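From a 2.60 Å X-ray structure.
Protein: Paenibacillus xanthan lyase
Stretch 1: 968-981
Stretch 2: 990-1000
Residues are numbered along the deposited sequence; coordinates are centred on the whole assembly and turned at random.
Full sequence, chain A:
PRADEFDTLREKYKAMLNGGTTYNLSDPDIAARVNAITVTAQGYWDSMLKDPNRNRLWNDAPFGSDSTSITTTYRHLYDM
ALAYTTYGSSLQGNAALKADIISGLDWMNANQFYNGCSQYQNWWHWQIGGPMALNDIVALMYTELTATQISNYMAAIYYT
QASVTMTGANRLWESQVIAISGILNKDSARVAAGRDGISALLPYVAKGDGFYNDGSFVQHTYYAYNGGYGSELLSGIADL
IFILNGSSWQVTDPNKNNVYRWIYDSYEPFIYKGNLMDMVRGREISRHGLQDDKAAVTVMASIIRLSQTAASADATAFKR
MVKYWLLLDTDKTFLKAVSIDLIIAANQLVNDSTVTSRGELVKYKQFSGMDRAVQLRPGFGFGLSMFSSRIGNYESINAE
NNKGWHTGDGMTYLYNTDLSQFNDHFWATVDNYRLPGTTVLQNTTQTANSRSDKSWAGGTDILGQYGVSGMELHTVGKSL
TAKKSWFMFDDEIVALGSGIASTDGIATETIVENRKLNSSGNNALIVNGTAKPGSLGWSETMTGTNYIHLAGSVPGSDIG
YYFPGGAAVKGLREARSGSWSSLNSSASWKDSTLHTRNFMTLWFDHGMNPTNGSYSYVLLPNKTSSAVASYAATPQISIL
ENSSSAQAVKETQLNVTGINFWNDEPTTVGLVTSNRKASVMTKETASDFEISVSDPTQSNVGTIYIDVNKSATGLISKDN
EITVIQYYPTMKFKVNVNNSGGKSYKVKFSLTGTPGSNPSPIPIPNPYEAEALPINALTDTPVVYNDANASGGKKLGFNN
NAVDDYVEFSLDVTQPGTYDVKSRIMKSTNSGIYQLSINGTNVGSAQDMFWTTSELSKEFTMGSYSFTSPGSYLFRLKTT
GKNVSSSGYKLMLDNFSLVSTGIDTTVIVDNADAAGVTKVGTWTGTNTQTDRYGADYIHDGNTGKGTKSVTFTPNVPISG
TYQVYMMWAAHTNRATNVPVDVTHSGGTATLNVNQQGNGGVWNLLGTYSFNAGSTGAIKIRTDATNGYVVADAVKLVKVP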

ATOM      1  N   TRP A 968     -40.532  12.316  48.102  1.00 50.18           N
ATOM      2  CA  TRP A 968     -40.551  13.340  49.139  1.00 49.32           C
ATOM      3  C   TRP A 968     -40.494  12.725  50.538  1.00 52.28           C
ATOM      4  O   TRP A 968     -40.591  11.505  50.699  1.00 48.16           O
ATOM      5  CB  TRP A 968     -41.793  14.230  48.995  1.00 47.18           C
ATOM      6  CG  TRP A 968     -43.085  13.459  48.961  1.00 49.79           C
ATOM      7  CD1 TRP A 968     -43.652  12.758  49.988  1.00 48.44           C
ATOM      8  CD2 TRP A 968     -43.970  13.315  47.843  1.00 50.60           C
ATOM      9  NE1 TRP A 968     -44.832  12.185  49.580  1.00 46.14           N
ATOM     10  CE2 TRP A 968     -45.052  12.512  48.267  1.00 50.77           C
ATOM     11  CE3 TRP A 968     -43.954  13.786  46.525  1.00 45.52           C
ATOM     12  CZ2 TRP A 968     -46.106  12.170  47.420  1.00 48.04           C
ATOM     13  CZ3 TRP A 968     -45.002  13.444  45.683  1.00 44.54           C
ATOM     14  CH2 TRP A 968     -46.064  12.645  46.137  1.00 49.97           C
ATOM     15  N   ALA A 969     -40.344  13.588  51.541  1.00 61.61           N
ATOM     16  CA  ALA A 969     -40.320  13.175  52.943  1.00 60.49           C
ATOM     17  C   ALA A 969     -41.701  13.244  53.610  1.00 62.48           C
ATOM     18  O   ALA A 969     -42.200  14.329  53.917  1.00 60.81           O
ATOM     19  CB  ALA A 969     -39.305  14.002  53.716  1.00 62.76           C
ATOM     20  N   ALA A 970     -42.308  12.083  53.846  1.00 58.17           N
ATOM     21  CA  ALA A 970     -43.678  12.027  54.357  1.00 63.37           C
ATOM     22  C   ALA A 970     -43.738  12.055  55.880  1.00 72.96           C
ATOM     23  O   ALA A 970     -42.825  11.576  56.550  1.00 76.57           O
ATOM     24  CB  ALA A 970     -44.399  10.794  53.818  1.00 55.52           C
ATOM     25  N   HIS A 971     -44.817  12.615  56.427  1.00 73.34           N
ATOM     26  CA  HIS A 971     -45.018  12.595  57.877  1.00 79.30           C
ATOM     27  C   HIS A 971     -46.488  12.701  58.285  1.00 76.95           C
ATOM     28  O   HIS A 971     -47.288  11.818  57.980  1.00 72.82           O
ATOM     29  CB  HIS A 971     -44.194  13.686  58.567  1.00 76.69           C
ATOM     30  CG  HIS A 971     -43.805  13.343  59.975  1.00 88.55           C
ATOM     31  ND1 HIS A 971     -43.329  14.281  60.868  1.00 85.62           N
ATOM     32  CD2 HIS A 971     -43.817  12.164  60.641  1.00 82.45           C
ATOM     33  CE1 HIS A 971     -43.070  13.695  62.022  1.00 86.33           C
ATOM     34  NE2 HIS A 971     -43.356  12.411  61.912  1.00 89.67           N
ATOM     35  N   THR A 972     -46.828  13.766  59.003  1.00 71.23           N
ATOM     36  CA  THR A 972     -48.210  14.031  59.394  1.00 64.49           C
ATOM     37  C   THR A 972     -48.453  15.534  59.369  1.00 61.21           C
ATOM     38  O   THR A 972     -49.580  15.995  59.177  1.00 65.67           O
ATOM     39  CB  THR A 972     -48.543  13.490  60.805  1.00 64.16           C
ATOM     40  OG1 THR A 972     -47.404  13.646  61.663  1.00 74.82           O
ATOM     41  CG2 THR A 972     -48.925  12.016  60.739  1.00 61.16           C
ATOM     42  N   ASN A 973     -47.384  16.296  59.553  1.00 59.45           N
ATOM     43  CA  ASN A 973     -47.466  17.745  59.491  1.00 54.65           C
ATOM     44  C   ASN A 973     -47.339  18.242  58.057  1.00 63.71           C
ATOM     45  O   ASN A 973     -47.176  19.438  57.823  1.00 61.01           O
ATOM     46  CB  ASN A 973     -46.367  18.360  60.350  1.00 62.29           C
ATOM     47  CG  ASN A 973     -44.999  17.833  59.988  1.00 69.57           C
ATOM     48  OD1 ASN A 973     -44.370  18.303  59.040  1.00 71.68           O
ATOM     49  ND2 ASN A 973     -44.536  16.840  60.733  1.00 71.60           N
ATOM     50  N   ARG A 974     -47.407  17.317  57.100  1.00 64.84           N
ATOM     51  CA  ARG A 974     -47.311  17.674  55.689  1.00 58.34           C
ATOM     52  C   ARG A 974     -48.645  18.144  55.112  1.00 57.71           C
ATOM     53  O   ARG A 974     -49.716  17.731  55.569  1.00 53.10           O
ATOM     54  CB  ARG A 974     -46.800  16.490  54.870  1.00 57.82           C
ATOM     55  CG  ARG A 974     -45.315  16.518  54.585  1.00 63.33           C
ATOM     56  CD  ARG A 974     -44.513  16.269  55.841  1.00 72.26           C
ATOM     57  NE  ARG A 974     -43.093  16.110  55.548  1.00 72.60           N
ATOM     58  CZ  ARG A 974     -42.140  16.105  56.473  1.00 70.19           C
ATOM     59  NH1 ARG A 974     -42.456  16.259  57.752  1.00 72.81           N
ATOM     60  NH2 ARG A 974     -40.871  15.954  56.120  1.00 66.68           N
ATOM     61  N   ALA A 975     -48.566  19.008  54.103  1.00 53.42           N
ATOM     62  CA  ALA A 975     -49.736  19.393  53.324  1.00 49.27           C
ATOM     63  C   ALA A 975     -50.275  18.189  52.547  1.00 55.53           C
ATOM     64  O   ALA A 975     -49.509  17.317  52.117  1.00 52.44           O
ATOM     65  CB  ALA A 975     -49.390  20.526  52.373  1.00 41.18           C
ATOM     66  N   THR A 976     -51.594  18.143  52.378  1.00 52.63           N
ATOM     67  CA  THR A 976     -52.250  17.038  51.682  1.00 49.71           C
ATOM     68  C   THR A 976     -52.588  17.424  50.247  1.00 46.60           C
ATOM     69  O   THR A 976     -53.010  16.586  49.445  1.00 45.69           O
ATOM     70  CB  THR A 976     -53.549  16.610  52.402  1.00 47.76           C
ATOM     71  OG1 THR A 976     -54.455  17.719  52.471  1.00 44.45           O
ATOM     72  CG2 THR A 976     -53.248  16.142  53.807  1.00 45.05           C
ATOM     73  N   ASN A 977     -52.395  18.700  49.932  1.00 44.24           N
ATOM     74  CA  ASN A 977     -52.818  19.249  48.653  1.00 39.22           C
ATOM     75  C   ASN A 977     -51.720  20.058  47.977  1.00 42.26           C
ATOM     76  O   ASN A 977     -51.948  21.185  47.536  1.00 36.78           O
ATOM     77  CB  ASN A 977     -54.079  20.104  48.836  1.00 41.10           C
ATOM     78  CG  ASN A 977     -53.881  21.239  49.833  1.00 45.30           C
ATOM     79  OD1 ASN A 977     -53.030  21.161  50.720  1.00 48.41           O
ATOM     80  ND2 ASN A 977     -54.662  22.304  49.682  1.00 34.61           N
ATOM     81  N   VAL A 978     -50.527  19.479  47.888  1.00 43.30           N
ATOM     82  CA  VAL A 978     -49.406  20.167  47.265  1.00 40.50           C
ATOM     83  C   VAL A 978     -49.588  20.217  45.754  1.00 39.31           C
ATOM     84  O   VAL A 978     -49.625  19.173  45.103  1.00 37.84           O
ATOM     85  CB  VAL A 978     -48.073  19.483  47.599  1.00 43.25           C
ATOM     86  CG1 VAL A 978     -46.908  20.281  47.019  1.00 37.47           C
ATOM     87  CG2 VAL A 978     -47.933  19.323  49.105  1.00 40.19           C
ATOM     88  N   PRO A 979     -49.716  21.433  45.193  1.00 37.59           N
ATOM     89  CA  PRO A 979     -49.872  21.585  43.742  1.00 38.34           C
ATOM     90  C   PRO A 979     -48.543  21.411  43.009  1.00 39.98           C
ATOM     91  O   PRO A 979     -47.549  22.048  43.362  1.00 36.94           O
ATOM     92  CB  PRO A 979     -50.382  23.022  43.593  1.00 36.60           C
ATOM     93  CG  PRO A 979     -49.843  23.735  44.773  1.00 39.09           C
ATOM     94  CD  PRO A 979     -49.798  22.727  45.894  1.00 40.64           C
ATOM     95  N   VAL A 980     -48.530  20.538  42.006  1.00 39.49           N
ATOM     96  CA  VAL A 980     -47.331  20.284  41.218  1.00 37.62           C
ATOM     97  C   VAL A 980     -47.606  20.507  39.736  1.00 34.68           C
ATOM     98  O   VAL A 980     -48.526  19.915  39.175  1.00 34.85           O
ATOM     99  CB  VAL A 980     -46.824  18.845  41.418  1.00 36.52           C
ATOM    100  CG1 VAL A 980     -45.548  18.617  40.618  1.00 34.20           C
ATOM    101  CG2 VAL A 980     -46.592  18.570  42.893  1.00 32.31           C
ATOM    102  N   ASP A 981     -46.815  21.369  39.106  1.00 33.83           N
ATOM    103  CA  ASP A 981     -46.915  21.578  37.664  1.00 37.36           C
ATOM    104  C   ASP A 981     -45.915  20.714  36.918  1.00 37.82           C
ATOM    105  O   ASP A 981     -44.781  20.546  37.357  1.00 41.10           O
ATOM    106  CB  ASP A 981     -46.673  23.042  37.299  1.00 33.69           C
ATOM    107  CG  ASP A 981     -47.743  23.954  37.831  1.00 41.51           C
ATOM    108  OD1 ASP A 981     -48.886  23.482  38.012  1.00 41.72           O
ATOM    109  OD2 ASP A 981     -47.439  25.142  38.073  1.00 51.24           O
TER
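Stretch 2 990-1000: TLNVNQQGNGG

Stretch 2 enters as a β-strand, residues 990-993, that runs antiparallel to strand 978-981, the two N-to-C directions making an angle of 145° and the axes approaching to 4.5 Å. Val978 pairs with Val993 (Val978 N to Val993 O, 3.0 Å; Val993 N to Val978 O, 2.7 Å), and Val980 with Leu991 (Val980 N to Leu991 O, 2.8 Å; Leu991 N to Val980 O, 3.1 Å). These four residues share one face of the sheet, where Val993 CG2 packs 3.7 Å from both Val978 CB and Val980 CG2. On the other face, Thr990 OG1 donates a hydrogen bond to Asp981 OD1 at 2.8 Å.

Beyond Val993 the chain leaves the strand and bends around Trp968, the residue with the largest area covered in this contact. Gln995 N bonds to Ala975 O at 3.1 Å, and the Gln995 side chain, extended at chi2, lays CG over the five-membered ring of Trp968, 3.6 Å from its centroid. Val993 CB lies 3.6 Å from Trp968 CH2, while at the indole edge Trp968 NE1 donates to Gly997 O at 2.9 Å. The loop closes with Gly1000 N hydrogen-bonded to Trp968 O at 3.1 Å. Gly999 passes close beside this carbonyl, its CA 3.2 Å from Trp968 O; a CB there would clash with Ala970 N.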

ATOM      1  N   THR A 990     -51.322  20.044  35.763  1.00 30.12           N
ATOM      2  CA  THR A 990     -51.306  20.321  37.194  1.00 28.48           C
ATOM      3  C   THR A 990     -52.027  19.219  37.962  1.00 29.57           C
ATOM      4  O   THR A 990     -53.111  18.790  37.573  1.00 30.23           O
ATOM      5  CB  THR A 990     -51.986  21.661  37.523  1.00 33.07           C
ATOM      6  OG1 THR A 990     -51.277  22.726  36.881  1.00 35.85           O
ATOM      7  CG2 THR A 990     -52.002  21.902  39.029  1.00 30.34           C
ATOM      8  N   LEU A 991     -51.413  18.748  39.042  1.00 27.94           N
ATOM      9  CA  LEU A 991     -52.086  17.835  39.955  1.00 31.04           C
ATOM     10  C   LEU A 991     -51.705  18.184  41.381  1.00 34.07           C
ATOM     11  O   LEU A 991     -50.733  18.905  41.604  1.00 36.92           O
ATOM     12  CB  LEU A 991     -51.719  16.382  39.657  1.00 31.23           C
ATOM     13  CG  LEU A 991     -50.366  15.837  40.131  1.00 29.99           C
ATOM     14  CD1 LEU A 991     -50.412  14.322  40.194  1.00 36.78           C
ATOM     15  CD2 LEU A 991     -49.243  16.288  39.212  1.00 28.78           C
ATOM     16  N   ASN A 992     -52.472  17.684  42.345  1.00 34.99           N
ATOM     17  CA  ASN A 992     -52.111  17.827  43.750  1.00 37.08           C
ATOM     18  C   ASN A 992     -51.546  16.520  44.281  1.00 37.03           C
ATOM     19  O   ASN A 992     -52.035  15.447  43.936  1.00 34.93           O
ATOM     20  CB  ASN A 992     -53.311  18.263  44.602  1.00 33.75           C
ATOM     21  CG  ASN A 992     -53.708  19.708  44.362  1.00 39.83           C
ATOM     22  OD1 ASN A 992     -52.981  20.471  43.720  1.00 43.90           O
ATOM     23  ND2 ASN A 992     -54.866  20.099  44.894  1.00 36.57           N
ATOM     24  N   VAL A 993     -50.516  16.609  45.116  1.00 42.81           N
ATOM     25  CA  VAL A 993     -49.972  15.420  45.775  1.00 46.15           C
ATOM     26  C   VAL A 993     -50.140  15.483  47.301  1.00 48.68           C
ATOM     27  O   VAL A 993     -50.020  16.553  47.909  1.00 48.95           O
ATOM     28  CB  VAL A 993     -48.490  15.158  45.388  1.00 43.34           C
ATOM     29  CG1 VAL A 993     -48.387  14.774  43.926  1.00 41.64           C
ATOM     30  CG2 VAL A 993     -47.624  16.374  45.673  1.00 37.17           C
ATOM     31  N   ASN A 994     -50.435  14.335  47.906  1.00 45.84           N
ATOM     32  CA  ASN A 994     -50.611  14.239  49.352  1.00 43.57           C
ATOM     33  C   ASN A 994     -49.324  13.798  50.049  1.00 47.42           C
ATOM     34  O   ASN A 994     -49.031  12.602  50.139  1.00 39.38           O
ATOM     35  CB  ASN A 994     -51.752  13.280  49.680  1.00 46.20           C
ATOM     36  CG  ASN A 994     -52.026  13.186  51.162  1.00 46.29           C
ATOM     37  OD1 ASN A 994     -51.496  13.964  51.949  1.00 48.76           O
ATOM     38  ND2 ASN A 994     -52.862  12.229  51.551  1.00 39.92           N
ATOM     39  N   GLN A 995     -48.573  14.776  50.550  1.00 51.56           N
ATOM     40  CA  GLN A 995     -47.225  14.542  51.067  1.00 49.71           C
ATOM     41  C   GLN A 995     -47.152  14.017  52.498  1.00 54.77           C
ATOM     42  O   GLN A 995     -46.060  13.851  53.040  1.00 57.51           O
ATOM     43  CB  GLN A 995     -46.369  15.804  50.939  1.00 44.87           C
ATOM     44  CG  GLN A 995     -45.816  16.018  49.550  1.00 45.76           C
ATOM     45  CD  GLN A 995     -44.933  17.238  49.461  1.00 42.86           C
ATOM     46  OE1 GLN A 995     -44.846  18.020  50.403  1.00 48.83           O
ATOM     47  NE2 GLN A 995     -44.264  17.408  48.327  1.00 43.34           N
ATOM     48  N   GLN A 996     -48.294  13.757  53.122  1.00 56.12           N
ATOM     49  CA  GLN A 996     -48.259  13.072  54.409  1.00 62.59           C
ATOM     50  C   GLN A 996     -48.456  11.572  54.192  1.00 58.30           C
ATOM     51  O   GLN A 996     -49.173  10.902  54.933  1.00 61.96           O
ATOM     52  CB  GLN A 996     -49.271  13.661  55.400  1.00 59.38           C
ATOM     53  CG  GLN A 996     -50.712  13.644  54.940  1.00 54.86           C
ATOM     54  CD  GLN A 996     -51.665  14.123  56.017  1.00 50.54           C
ATOM     55  OE1 GLN A 996     -51.489  15.204  56.588  1.00 42.16           O
ATOM     56  NE2 GLN A 996     -52.682  13.317  56.304  1.00 47.48           N
ATOM     57  N   GLY A 997     -47.793  11.060  53.158  1.00 54.38           N
ATOM     58  CA  GLY A 997     -47.900   9.668  52.767  1.00 54.96           C
ATOM     59  C   GLY A 997     -47.058   9.386  51.536  1.00 56.96           C
ATOM     60  O   GLY A 997     -46.668  10.311  50.822  1.00 57.00           O
ATOM     61  N   ASN A 998     -46.771   8.108  51.298  1.00 62.05           N
ATOM     62  CA  ASN A 998     -45.961   7.675  50.156  1.00 55.78           C
ATOM     63  C   ASN A 998     -44.600   8.371  50.051  1.00 54.43           C
ATOM     64  O   ASN A 998     -44.172   8.771  48.964  1.00 60.52           O
ATOM     65  CB  ASN A 998     -46.742   7.830  48.848  1.00 48.88           C
ATOM     66  CG  ASN A 998     -48.054   7.072  48.861  1.00 56.87           C
ATOM     67  OD1 ASN A 998     -49.124   7.650  48.630  1.00 55.11           O
ATOM     68  ND2 ASN A 998     -47.981   5.768  49.133  1.00 42.21           N
ATOM     69  N   GLY A 999     -43.923   8.514  51.183  1.00 46.10           N
ATOM     70  CA  GLY A 999     -42.594   9.095  51.193  1.00 51.04           C
ATOM     71  C   GLY A 999     -41.537   8.029  50.984  1.00 59.96           C
ATOM     72  O   GLY A 999     -41.768   6.851  51.267  1.00 52.54           O
ATOM     73  N   GLY A1000     -40.379   8.439  50.474  1.00 59.50           N
ATOM     74  CA  GLY A1000     -39.269   7.523  50.277  1.00 56.84           C
ATOM     75  C   GLY A1000     -39.323   6.747  48.974  1.00 55.91           C
ATOM     76  O   GLY A1000     -38.322   6.173  48.543  1.00 60.59           O
TER